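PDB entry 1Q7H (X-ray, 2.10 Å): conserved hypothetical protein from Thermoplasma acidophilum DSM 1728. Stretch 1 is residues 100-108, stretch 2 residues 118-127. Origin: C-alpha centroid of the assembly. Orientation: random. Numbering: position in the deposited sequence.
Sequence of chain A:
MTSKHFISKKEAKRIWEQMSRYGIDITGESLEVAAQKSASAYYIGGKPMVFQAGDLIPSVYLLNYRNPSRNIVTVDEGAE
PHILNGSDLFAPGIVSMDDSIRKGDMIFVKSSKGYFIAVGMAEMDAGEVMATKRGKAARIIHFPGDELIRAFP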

ATOM      1  N   SER A 100     -10.630   2.904 -12.621  1.00 19.74           N
ATOM      2  CA  SER A 100     -10.243   1.674 -13.279  1.00 21.50           C
ATOM      3  C   SER A 100     -10.086   0.539 -12.268  1.00 20.22           C
ATOM      4  O   SER A 100      -9.791  -0.586 -12.641  1.00 19.58           O
ATOM      5  CB  SER A 100      -8.950   1.872 -14.071  1.00 21.34           C
ATOM      6  OG  SER A 100      -7.833   1.986 -13.219  1.00 27.52           O
ATOM      7  N   ILE A 101     -10.312   0.833 -10.989  1.00 18.37           N
ATOM      8  CA  ILE A 101     -10.194  -0.181  -9.946  1.00 17.17           C
ATOM      9  C   ILE A 101     -11.263  -1.270 -10.054  1.00 18.46           C
ATOM     10  O   ILE A 101     -12.453  -0.997 -10.220  1.00 16.22           O
ATOM     11  CB  ILE A 101     -10.247   0.461  -8.520  1.00 14.80           C
ATOM     12  CG1 ILE A 101      -8.940   1.203  -8.227  1.00 11.49           C
ATOM     13  CG2 ILE A 101     -10.440  -0.605  -7.465  1.00 12.01           C
ATOM     14  CD1 ILE A 101      -9.038   2.187  -7.058  1.00  5.99           C
ATOM     15  N   ARG A 102     -10.812  -2.515  -9.965  1.00 19.15           N
ATOM     16  CA  ARG A 102     -11.690  -3.667 -10.049  1.00 18.11           C
ATOM     17  C   ARG A 102     -11.457  -4.557  -8.837  1.00 21.10           C
ATOM     18  O   ARG A 102     -10.381  -4.538  -8.226  1.00 19.71           O
ATOM     19  CB  ARG A 102     -11.397  -4.468 -11.326  1.00 20.54           C
ATOM     20  CG  ARG A 102     -11.664  -3.715 -12.615  1.00 23.55           C
ATOM     21  CD  ARG A 102     -13.146  -3.433 -12.789  1.00 26.57           C
ATOM     22  NE  ARG A 102     -13.413  -2.615 -13.967  1.00 35.46           N
ATOM     23  CZ  ARG A 102     -13.430  -1.283 -13.977  1.00 34.70           C
ATOM     24  NH1 ARG A 102     -13.200  -0.599 -12.864  1.00 23.16           N
ATOM     25  NH2 ARG A 102     -13.679  -0.633 -15.109  1.00 37.69           N
ATOM     26  N   LYS A 103     -12.468  -5.343  -8.499  1.00 19.93           N
ATOM     27  CA  LYS A 103     -12.375  -6.259  -7.373  1.00 23.34           C
ATOM     28  C   LYS A 103     -11.097  -7.073  -7.521  1.00 23.51           C
ATOM     29  O   LYS A 103     -10.823  -7.620  -8.587  1.00 22.39           O
ATOM     30  CB  LYS A 103     -13.598  -7.183  -7.355  1.00 22.18           C
ATOM     31  CG  LYS A 103     -13.646  -8.097  -6.152  1.00 31.23           C
ATOM     32  CD  LYS A 103     -15.030  -8.681  -5.940  1.00 34.18           C
ATOM     33  CE  LYS A 103     -15.098  -9.448  -4.628  1.00 32.51           C
ATOM     34  NZ  LYS A 103     -16.494  -9.843  -4.299  1.00 43.64           N
ATOM     35  N   GLY A 104     -10.300  -7.137  -6.460  1.00 28.08           N
ATOM     36  CA  GLY A 104      -9.066  -7.899  -6.535  1.00 23.84           C
ATOM     37  C   GLY A 104      -7.794  -7.077  -6.683  1.00 22.04           C
ATOM     38  O   GLY A 104      -6.712  -7.573  -6.388  1.00 21.04           O
ATOM     39  N   ASP A 105      -7.914  -5.836  -7.152  1.00 17.19           N
ATOM     40  CA  ASP A 105      -6.753  -4.961  -7.304  1.00 17.94           C
ATOM     41  C   ASP A 105      -6.230  -4.498  -5.943  1.00 20.05           C
ATOM     42  O   ASP A 105      -6.978  -4.391  -4.967  1.00 19.91           O
ATOM     43  CB  ASP A 105      -7.107  -3.686  -8.085  1.00 19.20           C
ATOM     44  CG  ASP A 105      -7.496  -3.949  -9.522  1.00 23.16           C
ATOM     45  OD1 ASP A 105      -7.189  -5.040 -10.035  1.00 25.56           O
ATOM     46  OD2 ASP A 105      -8.101  -3.046 -10.141  1.00 23.58           O
HETATM   47  N   MSE A 106      -4.940  -4.214  -5.881  1.00 15.42           N
HETATM   48  CA  MSE A 106      -4.355  -3.684  -4.659  1.00 16.98           C
HETATM   49  C   MSE A 106      -4.672  -2.186  -4.751  1.00 18.35           C
HETATM   50  O   MSE A 106      -4.539  -1.592  -5.824  1.00 17.37           O
HETATM   51  CB  MSE A 106      -2.840  -3.890  -4.659  1.00 11.52           C
HETATM   52  CG  MSE A 106      -2.164  -3.509  -3.359  1.00 13.18           C
HETATM   53 SE   MSE A 106      -0.254  -3.916  -3.407  1.00 28.67          SE
HETATM   54  CE  MSE A 106      -0.341  -5.838  -3.250  1.00 30.67           C
ATOM     55  N   ILE A 107      -5.115  -1.582  -3.652  1.00 17.34           N
ATOM     56  CA  ILE A 107      -5.413  -0.158  -3.661  1.00 12.84           C
ATOM     57  C   ILE A 107      -4.589   0.568  -2.612  1.00 14.44           C
ATOM     58  O   ILE A 107      -4.160  -0.014  -1.614  1.00 15.22           O
ATOM     59  CB  ILE A 107      -6.914   0.132  -3.413  1.00 14.58           C
ATOM     60  CG1 ILE A 107      -7.333  -0.370  -2.030  1.00 11.79           C
ATOM     61  CG2 ILE A 107      -7.740  -0.510  -4.513  1.00  6.69           C
ATOM     62  CD1 ILE A 107      -8.657   0.173  -1.558  1.00 15.85           C
ATOM     63  N   PHE A 108      -4.384   1.855  -2.849  1.00 12.21           N
ATOM     64  CA  PHE A 108      -3.586   2.684  -1.970  1.00 14.54           C
ATOM     65  C   PHE A 108      -4.484   3.782  -1.442  1.00 14.29           C
ATOM     66  O   PHE A 108      -4.936   4.644  -2.188  1.00 15.28           O
ATOM     67  CB  PHE A 108      -2.404   3.210  -2.780  1.00  9.97           C
ATOM     68  CG  PHE A 108      -1.692   2.119  -3.521  1.00 15.74           C
ATOM     69  CD1 PHE A 108      -1.090   1.081  -2.821  1.00 11.19           C
ATOM     70  CD2 PHE A 108      -1.708   2.069  -4.909  1.00 10.69           C
ATOM     71  CE1 PHE A 108      -0.515  -0.004  -3.493  1.00 15.40           C
ATOM     72  CE2 PHE A 108      -1.141   0.995  -5.594  1.00 15.41           C
ATOM     73  CZ  PHE A 108      -0.541  -0.048  -4.886  1.00 18.85           C
TER
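Stretch 2, residues 118-127: AVGMAEMDAG

Stretch 2 lies against stretch 1 as an antiparallel partner. Its strand, 118-122, runs beside strand 106-108 at an angle of 142° between their N-to-C directions, with the axes 4.4 Å apart at closest approach. Beyond the strand, Glu123 to Asp125 form an irregular link to a helix that starts at Ala126, and this part meets the loop that opens stretch 1.

Ser100 stays clear of the partner. At Ile101 the backbone makes the first bond: Ala126 N donates to Ile101 O at 2.9 Å, tying the first turn of the helix to the loop. The buried isoleucine side chain suits this place because it meets two small methyl groups, with Ile101 CG2 3.8 Å from Ala122 CB and Ile101 CB 4.2 Å from Ala126 CB.

Arg102 begins a type II turn that ends at Asp105. Its side chain folds back so that Arg102 NH1 donates to Ile101 O at 2.8 Å, the same carbonyl that receives the helix amide. Asp105 closes the turn twice, through Asp105 N to Arg102 O at 3.0 Å and through Arg102 N to Asp105 OD2 at 2.8 Å. Lys103 N, in the turn, donates to Asp125 OD1 at 2.8 Å; that aspartate occupies the N-cap position but its carboxylate makes no capping bond, serving the turn instead. The extended, all-t lysine side chain runs past the link, bringing Lys103 CE within 3.3 Å of Glu123 O.

Gly104 has phi/psi of 104/-21, where a CB would jam against the preceding carbonyl, so glycine fits the turn. Its amide binds across the stretches, Gly104 N to Ala122 O at 2.9 Å, and Ala122 N returns a bond to Asp105 O at 2.8 Å.

The regular pairing follows. Met106, a selenomethionine, faces Met121 in a non-hydrogen-bonded pair, CA atoms 4.5 Å apart. Its flexible, unbranched side chain packs on the same face as Val119, with Met106 CG 3.6 Å from Val119 CG1. Ile107 pairs with Gly120 through two bonds of 2.7 Å, Ile107 N to Gly120 O and Gly120 N to Ile107 O. Its side chain lies on the other face; an ideal CB on Gly120 would come 3.2 Å from Ile107 CG1, a tight fit that the glycine avoids. Ile107 CG2 also reaches Ala122 CB at 4.0 Å. Phe108 returns to the face of Met106, opposite Val119, where its buried ring makes an apolar contact, Phe108 CE1 to Val119 CG1 at 4.1 Å.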

ATOM      1  N   ALA A 118      -2.842   3.655   4.122  1.00 11.43           N
ATOM      2  CA  ALA A 118      -2.934   2.202   4.118  1.00 13.26           C
ATOM      3  C   ALA A 118      -2.899   1.602   2.728  1.00 12.66           C
ATOM      4  O   ALA A 118      -3.004   2.308   1.722  1.00 14.17           O
ATOM      5  CB  ALA A 118      -4.221   1.756   4.826  1.00  7.45           C
ATOM      6  N   VAL A 119      -2.719   0.285   2.693  1.00 12.89           N
ATOM      7  CA  VAL A 119      -2.740  -0.466   1.450  1.00  9.12           C
ATOM      8  C   VAL A 119      -3.923  -1.405   1.615  1.00 13.43           C
ATOM      9  O   VAL A 119      -4.146  -1.956   2.694  1.00 11.95           O
ATOM     10  CB  VAL A 119      -1.467  -1.302   1.233  1.00 10.03           C
ATOM     11  CG1 VAL A 119      -1.591  -2.108  -0.085  1.00  8.16           C
ATOM     12  CG2 VAL A 119      -0.261  -0.389   1.172  1.00  9.28           C
ATOM     13  N   GLY A 120      -4.706  -1.565   0.558  1.00 12.41           N
ATOM     14  CA  GLY A 120      -5.848  -2.446   0.649  1.00 10.86           C
ATOM     15  C   GLY A 120      -5.998  -3.322  -0.576  1.00 19.27           C
ATOM     16  O   GLY A 120      -5.225  -3.242  -1.529  1.00 12.60           O
HETATM   17  N   MSE A 121      -7.007  -4.175  -0.531  1.00 15.69           N
HETATM   18  CA  MSE A 121      -7.311  -5.074  -1.621  1.00 18.35           C
HETATM   19  C   MSE A 121      -8.787  -4.778  -1.885  1.00 19.81           C
HETATM   20  O   MSE A 121      -9.626  -4.926  -0.994  1.00 18.94           O
HETATM   21  CB  MSE A 121      -7.111  -6.516  -1.163  1.00 21.60           C
HETATM   22  CG  MSE A 121      -6.451  -7.406  -2.189  1.00 42.49           C
HETATM   23 SE   MSE A 121      -4.619  -6.888  -2.632  1.00 44.36          SE
HETATM   24  CE  MSE A 121      -4.467  -7.856  -4.298  1.00 42.10           C
ATOM     25  N   ALA A 122      -9.094  -4.323  -3.090  1.00 15.69           N
ATOM     26  CA  ALA A 122     -10.464  -3.979  -3.444  1.00 14.81           C
ATOM     27  C   ALA A 122     -11.430  -5.154  -3.347  1.00 16.59           C
ATOM     28  O   ALA A 122     -11.123  -6.266  -3.771  1.00 15.96           O
ATOM     29  CB  ALA A 122     -10.499  -3.393  -4.855  1.00 11.34           C
ATOM     30  N   GLU A 123     -12.612  -4.887  -2.807  1.00 22.07           N
ATOM     31  CA  GLU A 123     -13.653  -5.897  -2.671  1.00 25.21           C
ATOM     32  C   GLU A 123     -14.819  -5.578  -3.615  1.00 24.65           C
ATOM     33  O   GLU A 123     -15.770  -6.349  -3.709  1.00 21.75           O
ATOM     34  CB  GLU A 123     -14.167  -5.915  -1.233  1.00 28.04           C
ATOM     35  CG  GLU A 123     -13.126  -6.301  -0.208  1.00 41.52           C
ATOM     36  CD  GLU A 123     -12.964  -7.793  -0.090  1.00 38.45           C
ATOM     37  OE1 GLU A 123     -12.101  -8.241   0.690  1.00 47.73           O
ATOM     38  OE2 GLU A 123     -13.705  -8.518  -0.777  1.00 54.14           O
HETATM   39  N   MSE A 124     -14.736  -4.439  -4.302  1.00 22.53           N
HETATM   40  CA  MSE A 124     -15.773  -3.986  -5.231  1.00 21.98           C
HETATM   41  C   MSE A 124     -15.146  -3.224  -6.401  1.00 24.58           C
HETATM   42  O   MSE A 124     -14.031  -2.706  -6.279  1.00 24.22           O
HETATM   43  CB  MSE A 124     -16.749  -3.028  -4.524  1.00 24.10           C
HETATM   44  CG  MSE A 124     -17.579  -3.629  -3.396  1.00 19.83           C
HETATM   45 SE   MSE A 124     -18.586  -2.283  -2.393  1.00 32.92          SE
HETATM   46  CE  MSE A 124     -19.905  -1.827  -3.743  1.00 22.24           C
ATOM     47  N   ASP A 125     -15.864  -3.150  -7.523  1.00 21.39           N
ATOM     48  CA  ASP A 125     -15.391  -2.400  -8.685  1.00 22.28           C
ATOM     49  C   ASP A 125     -15.687  -0.913  -8.435  1.00 20.09           C
ATOM     50  O   ASP A 125     -16.666  -0.573  -7.772  1.00 16.05           O
ATOM     51  CB  ASP A 125     -16.110  -2.832  -9.969  1.00 21.16           C
ATOM     52  CG  ASP A 125     -15.884  -4.295 -10.320  1.00 30.37           C
ATOM     53  OD1 ASP A 125     -14.785  -4.841 -10.052  1.00 22.65           O
ATOM     54  OD2 ASP A 125     -16.816  -4.897 -10.890  1.00 30.43           O
ATOM     55  N   ALA A 126     -14.853  -0.028  -8.978  1.00 14.27           N
ATOM     56  CA  ALA A 126     -15.052   1.400  -8.782  1.00 15.53           C
ATOM     57  C   ALA A 126     -16.445   1.871  -9.219  1.00 16.47           C
ATOM     58  O   ALA A 126     -17.025   2.763  -8.604  1.00 15.93           O
ATOM     59  CB  ALA A 126     -13.984   2.179  -9.526  1.00 15.37           C
ATOM     60  N   GLY A 127     -16.974   1.277 -10.281  1.00 15.01           N
ATOM     61  CA  GLY A 127     -18.288   1.673 -10.760  1.00 13.58           C
ATOM     62  C   GLY A 127     -19.394   1.500  -9.731  1.00 14.49           C
ATOM     63  O   GLY A 127     -20.166   2.422  -9.474  1.00 18.12           O
TER